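CDP-4-keto-6-deoxy-D-glucose-3-dehydrase (Yersinia pseudotuberculosis, PDB 3BB8) probably removes the C3 hydroxyl of CDP-4-keto-6-deoxy-D-glucose in lipopolysaccharide sugar synthesis, as a B6-cofactor-dependent enzyme with the aspartate aminotransferase fold. Local coordinates at residues V357-V371 against D423-L435. The protein carries 1 engineered substitution. Sequence-based numbering, arbitrary orientation.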
ATOM      1  N   VAL A 357       9.016 -22.712 -35.365  1.00 45.63           N
ATOM      2  CA  VAL A 357       9.929 -22.107 -34.393  1.00 45.71           C
ATOM      3  C   VAL A 357       9.253 -21.928 -33.036  1.00 44.99           C
ATOM      4  O   VAL A 357       8.059 -22.168 -32.894  1.00 45.16           O
ATOM      5  CB  VAL A 357      10.447 -20.738 -34.860  1.00 45.10           C
ATOM      6  CG1 VAL A 357      11.375 -20.920 -36.037  1.00 45.36           C
ATOM      7  CG2 VAL A 357       9.282 -19.832 -35.210  1.00 44.62           C
ATOM      8  N   SER A 358      10.024 -21.500 -32.046  1.00 46.15           N
ATOM      9  CA  SER A 358       9.497 -21.299 -30.699  1.00 48.12           C
ATOM     10  C   SER A 358       9.387 -19.837 -30.305  1.00 47.14           C
ATOM     11  O   SER A 358      10.139 -18.998 -30.796  1.00 48.17           O
ATOM     12  CB  SER A 358      10.380 -22.012 -29.672  1.00 47.49           C
ATOM     13  OG  SER A 358       9.940 -23.343 -29.473  1.00 53.09           O
ATOM     14  N   ARG A 359       8.446 -19.546 -29.409  1.00 46.75           N
ATOM     15  CA  ARG A 359       8.258 -18.191 -28.909  1.00 44.48           C
ATOM     16  C   ARG A 359       9.624 -17.746 -28.400  1.00 43.39           C
ATOM     17  O   ARG A 359      10.023 -16.596 -28.582  1.00 42.78           O
ATOM     18  CB  ARG A 359       7.230 -18.186 -27.770  1.00 45.57           C
ATOM     19  CG  ARG A 359       6.851 -16.803 -27.244  1.00 44.34           C
ATOM     20  CD  ARG A 359       5.722 -16.893 -26.208  1.00 45.10           C
ATOM     21  NE  ARG A 359       6.104 -17.720 -25.063  1.00 44.65           N
ATOM     22  CZ  ARG A 359       5.298 -18.038 -24.057  1.00 42.82           C
ATOM     23  NH1 ARG A 359       4.049 -17.598 -24.034  1.00 41.11           N
ATOM     24  NH2 ARG A 359       5.739 -18.814 -23.076  1.00 44.04           N
ATOM     25  N   ILE A 360      10.344 -18.677 -27.778  1.00 43.05           N
ATOM     26  CA  ILE A 360      11.685 -18.409 -27.256  1.00 43.23           C
ATOM     27  C   ILE A 360      12.573 -17.833 -28.360  1.00 43.20           C
ATOM     28  O   ILE A 360      13.323 -16.876 -28.128  1.00 41.47           O
ATOM     29  CB  ILE A 360      12.377 -19.706 -26.734  1.00 45.54           C
ATOM     30  CG1 ILE A 360      11.627 -20.278 -25.530  1.00 47.12           C
ATOM     31  CG2 ILE A 360      13.817 -19.405 -26.343  1.00 45.03           C
ATOM     32  CD1 ILE A 360      11.675 -19.391 -24.297  1.00 51.86           C
ATOM     33  N   ASP A 361      12.496 -18.428 -29.555  1.00 41.87           N
ATOM     34  CA  ASP A 361      13.305 -17.964 -30.684  1.00 42.41           C
ATOM     35  C   ASP A 361      12.905 -16.548 -31.068  1.00 40.75           C
ATOM     36  O   ASP A 361      13.753 -15.661 -31.190  1.00 42.05           O
ATOM     37  CB  ASP A 361      13.134 -18.875 -31.909  1.00 44.48           C
ATOM     38  CG  ASP A 361      13.515 -20.317 -31.629  1.00 48.62           C
ATOM     39  OD1 ASP A 361      14.547 -20.538 -30.957  1.00 49.74           O
ATOM     40  OD2 ASP A 361      12.786 -21.229 -32.091  1.00 49.78           O
ATOM     41  N   LEU A 362      11.605 -16.347 -31.257  1.00 38.59           N
ATOM     42  CA  LEU A 362      11.076 -15.045 -31.631  1.00 38.24           C
ATOM     43  C   LEU A 362      11.446 -13.976 -30.597  1.00 38.45           C
ATOM     44  O   LEU A 362      12.009 -12.935 -30.947  1.00 37.85           O
ATOM     45  CB  LEU A 362       9.555 -15.139 -31.813  1.00 36.60           C
ATOM     46  CG  LEU A 362       8.824 -13.936 -32.426  1.00 37.39           C
ATOM     47  CD1 LEU A 362       9.515 -13.505 -33.703  1.00 36.16           C
ATOM     48  CD2 LEU A 362       7.368 -14.308 -32.714  1.00 35.74           C
ATOM     49  N   VAL A 363      11.151 -14.230 -29.322  1.00 39.24           N
ATOM     50  CA  VAL A 363      11.480 -13.259 -28.279  1.00 40.80           C
ATOM     51  C   VAL A 363      12.978 -12.952 -28.302  1.00 43.34           C
ATOM     52  O   VAL A 363      13.395 -11.792 -28.327  1.00 42.51           O
ATOM     53  CB  VAL A 363      11.099 -13.782 -26.871  1.00 39.23           C
ATOM     54  CG1 VAL A 363      11.670 -12.864 -25.806  1.00 38.47           C
ATOM     55  CG2 VAL A 363       9.589 -13.864 -26.737  1.00 38.00           C
ATOM     56  N   LYS A 364      13.786 -14.003 -28.301  1.00 46.78           N
ATOM     57  CA  LYS A 364      15.230 -13.837 -28.316  1.00 50.11           C
ATOM     58  C   LYS A 364      15.667 -13.021 -29.526  1.00 50.22           C
ATOM     59  O   LYS A 364      16.580 -12.204 -29.428  1.00 50.54           O
ATOM     60  CB  LYS A 364      15.910 -15.203 -28.333  1.00 54.03           C
ATOM     61  CG  LYS A 364      17.423 -15.141 -28.211  1.00 58.57           C
ATOM     62  CD  LYS A 364      18.011 -16.544 -28.155  1.00 63.29           C
ATOM     63  CE  LYS A 364      17.502 -17.318 -26.935  1.00 64.58           C
ATOM     64  NZ  LYS A 364      17.927 -16.686 -25.649  1.00 66.60           N
ATOM     65  N   PHE A 365      15.010 -13.240 -30.662  1.00 50.26           N
ATOM     66  CA  PHE A 365      15.341 -12.515 -31.888  1.00 50.53           C
ATOM     67  C   PHE A 365      14.980 -11.039 -31.747  1.00 49.62           C
ATOM     68  O   PHE A 365      15.802 -10.158 -32.009  1.00 49.44           O
ATOM     69  CB  PHE A 365      14.591 -13.118 -33.083  1.00 51.06           C
ATOM     70  CG  PHE A 365      14.825 -12.389 -34.377  1.00 52.23           C
ATOM     71  CD1 PHE A 365      16.006 -12.568 -35.092  1.00 53.07           C
ATOM     72  CD2 PHE A 365      13.867 -11.511 -34.876  1.00 52.60           C
ATOM     73  CE1 PHE A 365      16.231 -11.884 -36.290  1.00 53.37           C
ATOM     74  CE2 PHE A 365      14.081 -10.821 -36.073  1.00 54.00           C
ATOM     75  CZ  PHE A 365      15.267 -11.009 -36.781  1.00 53.31           C
ATOM     76  N   LEU A 366      13.744 -10.779 -31.333  1.00 49.18           N
ATOM     77  CA  LEU A 366      13.266  -9.413 -31.146  1.00 48.23           C
ATOM     78  C   LEU A 366      14.086  -8.697 -30.082  1.00 48.42           C
ATOM     79  O   LEU A 366      14.391  -7.511 -30.207  1.00 47.72           O
ATOM     80  CB  LEU A 366      11.791  -9.431 -30.754  1.00 45.16           C
ATOM     81  CG  LEU A 366      10.886  -9.966 -31.862  1.00 43.15           C
ATOM     82  CD1 LEU A 366       9.459 -10.108 -31.370  1.00 42.32           C
ATOM     83  CD2 LEU A 366      10.951  -9.017 -33.038  1.00 43.03           C
ATOM     84  N   ASP A 367      14.450  -9.432 -29.039  1.00 50.33           N
ATOM     85  CA  ASP A 367      15.243  -8.880 -27.953  1.00 53.41           C
ATOM     86  C   ASP A 367      16.539  -8.298 -28.505  1.00 54.37           C
ATOM     87  O   ASP A 367      16.944  -7.194 -28.143  1.00 53.66           O
ATOM     88  CB  ASP A 367      15.566  -9.975 -26.936  1.00 56.51           C
ATOM     89  CG  ASP A 367      16.304  -9.445 -25.722  1.00 60.23           C
ATOM     90  OD1 ASP A 367      17.092 -10.213 -25.126  1.00 62.87           O
ATOM     91  OD2 ASP A 367      16.090  -8.267 -25.357  1.00 61.50           O
ATOM     92  N   GLU A 368      17.191  -9.051 -29.384  1.00 56.07           N
ATOM     93  CA  GLU A 368      18.443  -8.605 -29.983  1.00 56.90           C
ATOM     94  C   GLU A 368      18.197  -7.381 -30.855  1.00 55.43           C
ATOM     95  O   GLU A 368      19.020  -6.467 -30.904  1.00 55.54           O
ATOM     96  CB  GLU A 368      19.057  -9.738 -30.809  1.00 60.58           C
ATOM     97  CG  GLU A 368      19.184 -11.047 -30.028  1.00 65.87           C
ATOM     98  CD  GLU A 368      19.832 -12.170 -30.829  1.00 68.99           C
ATOM     99  OE1 GLU A 368      19.396 -12.425 -31.977  1.00 69.93           O
ATOM    100  OE2 GLU A 368      20.772 -12.807 -30.300  1.00 70.09           O
ATOM    101  N   ALA A 369      17.052  -7.365 -31.527  1.00 53.46           N
ATOM    102  CA  ALA A 369      16.669  -6.262 -32.404  1.00 52.89           C
ATOM    103  C   ALA A 369      16.189  -5.025 -31.643  1.00 52.60           C
ATOM    104  O   ALA A 369      15.804  -4.030 -32.260  1.00 53.12           O
ATOM    105  CB  ALA A 369      15.538  -6.713 -33.330  1.00 53.03           C
ATOM    106  N   LYS A 370      16.198  -5.098 -30.313  1.00 52.23           N
ATOM    107  CA  LYS A 370      15.763  -3.992 -29.450  1.00 50.87           C
ATOM    108  C   LYS A 370      14.247  -3.835 -29.368  1.00 48.27           C
ATOM    109  O   LYS A 370      13.747  -2.782 -28.990  1.00 47.76           O
ATOM    110  CB  LYS A 370      16.374  -2.674 -29.938  1.00 53.77           C
ATOM    111  CG  LYS A 370      17.887  -2.647 -30.022  1.00 56.23           C
ATOM    112  CD  LYS A 370      18.522  -2.448 -28.669  1.00 58.33           C
ATOM    113  CE  LYS A 370      20.001  -2.120 -28.821  1.00 61.45           C
ATOM    114  NZ  LYS A 370      20.678  -1.887 -27.510  1.00 63.17           N
ATOM    115  N   VAL A 371      13.518  -4.879 -29.745  1.00 46.53           N
ATOM    116  CA  VAL A 371      12.064  -4.849 -29.692  1.00 43.35           C
ATOM    117  C   VAL A 371      11.627  -5.597 -28.445  1.00 43.82           C
ATOM    118  O   VAL A 371      11.710  -6.831 -28.391  1.00 43.59           O
ATOM    119  CB  VAL A 371      11.444  -5.541 -30.915  1.00 42.26           C
ATOM    120  CG1 VAL A 371       9.923  -5.627 -30.753  1.00 39.20           C
ATOM    121  CG2 VAL A 371      11.808  -4.780 -32.171  1.00 40.64           C
ATOM    122  N   ASP A 423       7.238   0.891 -37.573  1.00 45.03           N
ATOM    123  CA  ASP A 423       7.684   0.425 -38.879  1.00 45.43           C
ATOM    124  C   ASP A 423       8.923  -0.443 -38.694  1.00 44.62           C
ATOM    125  O   ASP A 423       9.069  -1.477 -39.349  1.00 42.62           O
ATOM    126  CB  ASP A 423       7.998   1.616 -39.795  1.00 44.70           C
ATOM    127  CG  ASP A 423       6.749   2.238 -40.392  1.00 46.84           C
ATOM    128  OD1 ASP A 423       6.791   3.432 -40.754  1.00 46.77           O
ATOM    129  OD2 ASP A 423       5.724   1.528 -40.514  1.00 47.94           O
ATOM    130  N   TYR A 424       9.803  -0.024 -37.788  1.00 43.44           N
ATOM    131  CA  TYR A 424      11.019  -0.776 -37.524  1.00 43.99           C
ATOM    132  C   TYR A 424      10.677  -2.158 -36.979  1.00 45.65           C
ATOM    133  O   TYR A 424      11.285  -3.154 -37.371  1.00 46.52           O
ATOM    134  CB  TYR A 424      11.903  -0.043 -36.517  1.00 43.46           C
ATOM    135  CG  TYR A 424      13.068  -0.883 -36.044  1.00 43.61           C
ATOM    136  CD1 TYR A 424      14.157  -1.134 -36.878  1.00 43.84           C
ATOM    137  CD2 TYR A 424      13.056  -1.477 -34.784  1.00 43.95           C
ATOM    138  CE1 TYR A 424      15.206  -1.957 -36.468  1.00 43.73           C
ATOM    139  CE2 TYR A 424      14.097  -2.301 -34.364  1.00 43.21           C
ATOM    140  CZ  TYR A 424      15.166  -2.535 -35.211  1.00 43.75           C
ATOM    141  OH  TYR A 424      16.196  -3.343 -34.801  1.00 45.76           O
ATOM    142  N   VAL A 425       9.712  -2.209 -36.064  1.00 44.37           N
ATOM    143  CA  VAL A 425       9.293  -3.471 -35.479  1.00 43.90           C
ATOM    144  C   VAL A 425       8.768  -4.387 -36.577  1.00 44.11           C
ATOM    145  O   VAL A 425       9.143  -5.558 -36.653  1.00 43.12           O
ATOM    146  CB  VAL A 425       8.189  -3.256 -34.410  1.00 43.70           C
ATOM    147  CG1 VAL A 425       7.500  -4.571 -34.075  1.00 38.48           C
ATOM    148  CG2 VAL A 425       8.805  -2.659 -33.159  1.00 43.20           C
ATOM    149  N   VAL A 426       7.897  -3.845 -37.420  1.00 44.11           N
ATOM    150  CA  VAL A 426       7.314  -4.606 -38.517  1.00 45.17           C
ATOM    151  C   VAL A 426       8.377  -5.202 -39.445  1.00 46.03           C
ATOM    152  O   VAL A 426       8.239  -6.335 -39.900  1.00 46.78           O
ATOM    153  CB  VAL A 426       6.345  -3.726 -39.355  1.00 44.16           C
ATOM    154  CG1 VAL A 426       6.020  -4.404 -40.676  1.00 43.14           C
ATOM    155  CG2 VAL A 426       5.060  -3.501 -38.586  1.00 42.60           C
ATOM    156  N   SER A 427       9.435  -4.449 -39.723  1.00 46.03           N
ATOM    157  CA  SER A 427      10.480  -4.946 -40.608  1.00 46.15           C
ATOM    158  C   SER A 427      11.191  -6.124 -39.951  1.00 46.15           C
ATOM    159  O   SER A 427      11.667  -7.039 -40.633  1.00 45.14           O
ATOM    160  CB  SER A 427      11.486  -3.834 -40.944  1.00 45.78           C
ATOM    161  OG  SER A 427      12.387  -3.590 -39.878  1.00 46.59           O
ATOM    162  N   LYS A 428      11.259  -6.106 -38.623  1.00 44.39           N
ATOM    163  CA  LYS A 428      11.908  -7.189 -37.902  1.00 43.39           C
ATOM    164  C   LYS A 428      11.062  -8.457 -37.935  1.00 42.40           C
ATOM    165  O   LYS A 428      11.596  -9.561 -38.002  1.00 42.20           O
ATOM    166  CB  LYS A 428      12.213  -6.767 -36.467  1.00 42.86           C
ATOM    167  CG  LYS A 428      13.435  -5.870 -36.368  1.00 44.42           C
ATOM    168  CD  LYS A 428      14.638  -6.584 -36.948  1.00 46.65           C
ATOM    169  CE  LYS A 428      15.894  -5.738 -36.908  1.00 50.36           C
ATOM    170  NZ  LYS A 428      17.054  -6.483 -37.499  1.00 51.68           N
ATOM    171  N   PHE A 429       9.743  -8.307 -37.896  1.00 41.57           N
ATOM    172  CA  PHE A 429       8.878  -9.474 -37.957  1.00 42.04           C
ATOM    173  C   PHE A 429       9.007 -10.076 -39.357  1.00 42.17           C
ATOM    174  O   PHE A 429       9.114 -11.294 -39.521  1.00 39.77           O
ATOM    175  CB  PHE A 429       7.421  -9.093 -37.690  1.00 42.62           C
ATOM    176  CG  PHE A 429       6.995  -9.275 -36.259  1.00 44.67           C
ATOM    177  CD1 PHE A 429       7.363  -8.355 -35.282  1.00 44.26           C
ATOM    178  CD2 PHE A 429       6.216 -10.372 -35.889  1.00 45.30           C
ATOM    179  CE1 PHE A 429       6.959  -8.519 -33.954  1.00 45.88           C
ATOM    180  CE2 PHE A 429       5.809 -10.546 -34.563  1.00 46.58           C
ATOM    181  CZ  PHE A 429       6.180  -9.616 -33.595  1.00 45.50           C
ATOM    182  N   GLU A 430       9.003  -9.207 -40.366  1.00 41.66           N
ATOM    183  CA  GLU A 430       9.132  -9.645 -41.749  1.00 42.09           C
ATOM    184  C   GLU A 430      10.489 -10.304 -41.973  1.00 40.81           C
ATOM    185  O   GLU A 430      10.572 -11.341 -42.611  1.00 40.22           O
ATOM    186  CB  GLU A 430       8.933  -8.461 -42.693  1.00 41.44           C
ATOM    187  CG  GLU A 430       7.470  -8.073 -42.825  1.00 42.75           C
ATOM    188  CD  GLU A 430       7.265  -6.732 -43.501  1.00 42.92           C
ATOM    189  OE1 GLU A 430       6.094  -6.360 -43.739  1.00 45.10           O
ATOM    190  OE2 GLU A 430       8.267  -6.048 -43.786  1.00 46.03           O
ATOM    191  N   GLU A 431      11.541  -9.711 -41.424  1.00 41.39           N
ATOM    192  CA  GLU A 431      12.875 -10.268 -41.556  1.00 42.62           C
ATOM    193  C   GLU A 431      12.971 -11.636 -40.888  1.00 44.43           C
ATOM    194  O   GLU A 431      13.708 -12.500 -41.346  1.00 46.83           O
ATOM    195  CB  GLU A 431      13.906  -9.357 -40.903  1.00 44.63           C
ATOM    196  CG  GLU A 431      15.320  -9.909 -41.000  1.00 48.19           C
ATOM    197  CD  GLU A 431      16.334  -9.108 -40.206  1.00 49.76           C
ATOM    198  OE1 GLU A 431      16.246  -7.863 -40.213  1.00 51.32           O
ATOM    199  OE2 GLU A 431      17.230  -9.728 -39.590  1.00 51.35           O
ATOM    200  N   PHE A 432      12.230 -11.826 -39.802  1.00 43.94           N
ATOM    201  CA  PHE A 432      12.262 -13.078 -39.055  1.00 43.71           C
ATOM    202  C   PHE A 432      11.644 -14.245 -39.815  1.00 43.97           C
ATOM    203  O   PHE A 432      12.205 -15.338 -39.850  1.00 42.70           O
ATOM    204  CB  PHE A 432      11.528 -12.905 -37.714  1.00 44.12           C
ATOM    205  CG  PHE A 432      11.515 -14.143 -36.855  1.00 41.97           C
ATOM    206  CD1 PHE A 432      12.609 -14.471 -36.065  1.00 42.77           C
ATOM    207  CD2 PHE A 432      10.409 -14.988 -36.848  1.00 42.00           C
ATOM    208  CE1 PHE A 432      12.606 -15.622 -35.275  1.00 41.85           C
ATOM    209  CE2 PHE A 432      10.396 -16.139 -36.066  1.00 41.76           C
ATOM    210  CZ  PHE A 432      11.498 -16.455 -35.277  1.00 42.13           C
ATOM    211  N   PHE A 433      10.478 -14.011 -40.407  1.00 44.35           N
ATOM    212  CA  PHE A 433       9.776 -15.052 -41.137  1.00 46.54           C
ATOM    213  C   PHE A 433      10.190 -15.100 -42.607  1.00 48.00           C
ATOM    214  O   PHE A 433       9.547 -15.767 -43.419  1.00 47.59           O
ATOM    215  CB  PHE A 433       8.258 -14.844 -41.010  1.00 47.02           C
ATOM    216  CG  PHE A 433       7.729 -15.048 -39.608  1.00 47.47           C
ATOM    217  CD1 PHE A 433       7.844 -16.285 -38.976  1.00 47.09           C
ATOM    218  CD2 PHE A 433       7.135 -13.999 -38.910  1.00 47.69           C
ATOM    219  CE1 PHE A 433       7.381 -16.475 -37.672  1.00 47.28           C
ATOM    220  CE2 PHE A 433       6.669 -14.176 -37.604  1.00 47.00           C
ATOM    221  CZ  PHE A 433       6.792 -15.416 -36.983  1.00 47.30           C
ATOM    222  N   GLY A 434      11.267 -14.392 -42.935  1.00 48.49           N
ATOM    223  CA  GLY A 434      11.759 -14.360 -44.302  1.00 50.80           C
ATOM    224  C   GLY A 434      10.789 -13.779 -45.320  1.00 51.88           C
ATOM    225  O   GLY A 434      10.821 -14.146 -46.496  1.00 52.82           O
ATOM    226  N   LEU A 435       9.930 -12.869 -44.876  1.00 52.09           N
ATOM    227  CA  LEU A 435       8.959 -12.243 -45.762  1.00 51.34           C
ATOM    228  C   LEU A 435       9.540 -11.084 -46.568  1.00 50.46           C
ATOM    229  O   LEU A 435       8.887 -10.555 -47.462  1.00 49.79           O
ATOM    230  CB  LEU A 435       7.749 -11.772 -44.955  1.00 51.34           C
ATOM    231  CG  LEU A 435       6.887 -12.918 -44.409  1.00 52.71           C
ATOM    232  CD1 LEU A 435       5.861 -12.378 -43.415  1.00 52.19           C
ATOM    233  CD2 LEU A 435       6.199 -13.633 -45.570  1.00 49.69           C
TER
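Phe432 is covered over one face by Leu362 and met obliquely by Phe365, the tightest part of the packing between helix 359-368 and helix 419-432. Leu362 CD1 sits almost over the ring centre of Phe432, 3.6 Å from the centroid and 11° off the normal, a CH-pi contact that suits a branched aliphatic chain. The Phe365 and Phe432 ring planes are 52° apart, and Phe432 CD1 stands over a face of Phe365, toward its rim, 3.4 Å from Phe365 CD2. With CG anti to the backbone N, each ring reaches across to the other helix, and the two pass alongside, pointing opposite ways. Val357 CG2 closes the edge of the Phe432 ring. Deeper in, Leu366 CD1 touches Phe429 CE1 at 3.9 Å, and Val371 CG2 lies 3.8 Å from Val425 CG2, compact branched groups filling the buried side.

The solvent side is looser and more polar. Glu431 brings OE2 to the rim of Phe365, in the ring plane and 3.7 Å from CZ, while its OE1 forms a salt bridge with Lys428 NZ. The aliphatic part of Lys428 covers the small Ala369 methyl, with CE 3.7 Å from Ala369 CB. Where helix 359-368 ends in a Schellman motif at Lys370, Tyr424 OH donates a 2.7 Å hydrogen bond to Ala369 O, in the carbonyl plane on a lone pair; tyrosine carries its hydroxyl far enough from its backbone to reach it.

Away from the pyridoxal phosphate site, Val357, Phe432 and Phe433 line a pocket holding benzamidine, probably a crystallisation molecule, and Phe330 stacks on Phe433. The helices, at 134° to one another, lie on the small three-stranded antiparallel sheet: Leu362 and Phe429 rest on Phe409, Phe433 on Leu351. Helix 293-323 packs against Val426.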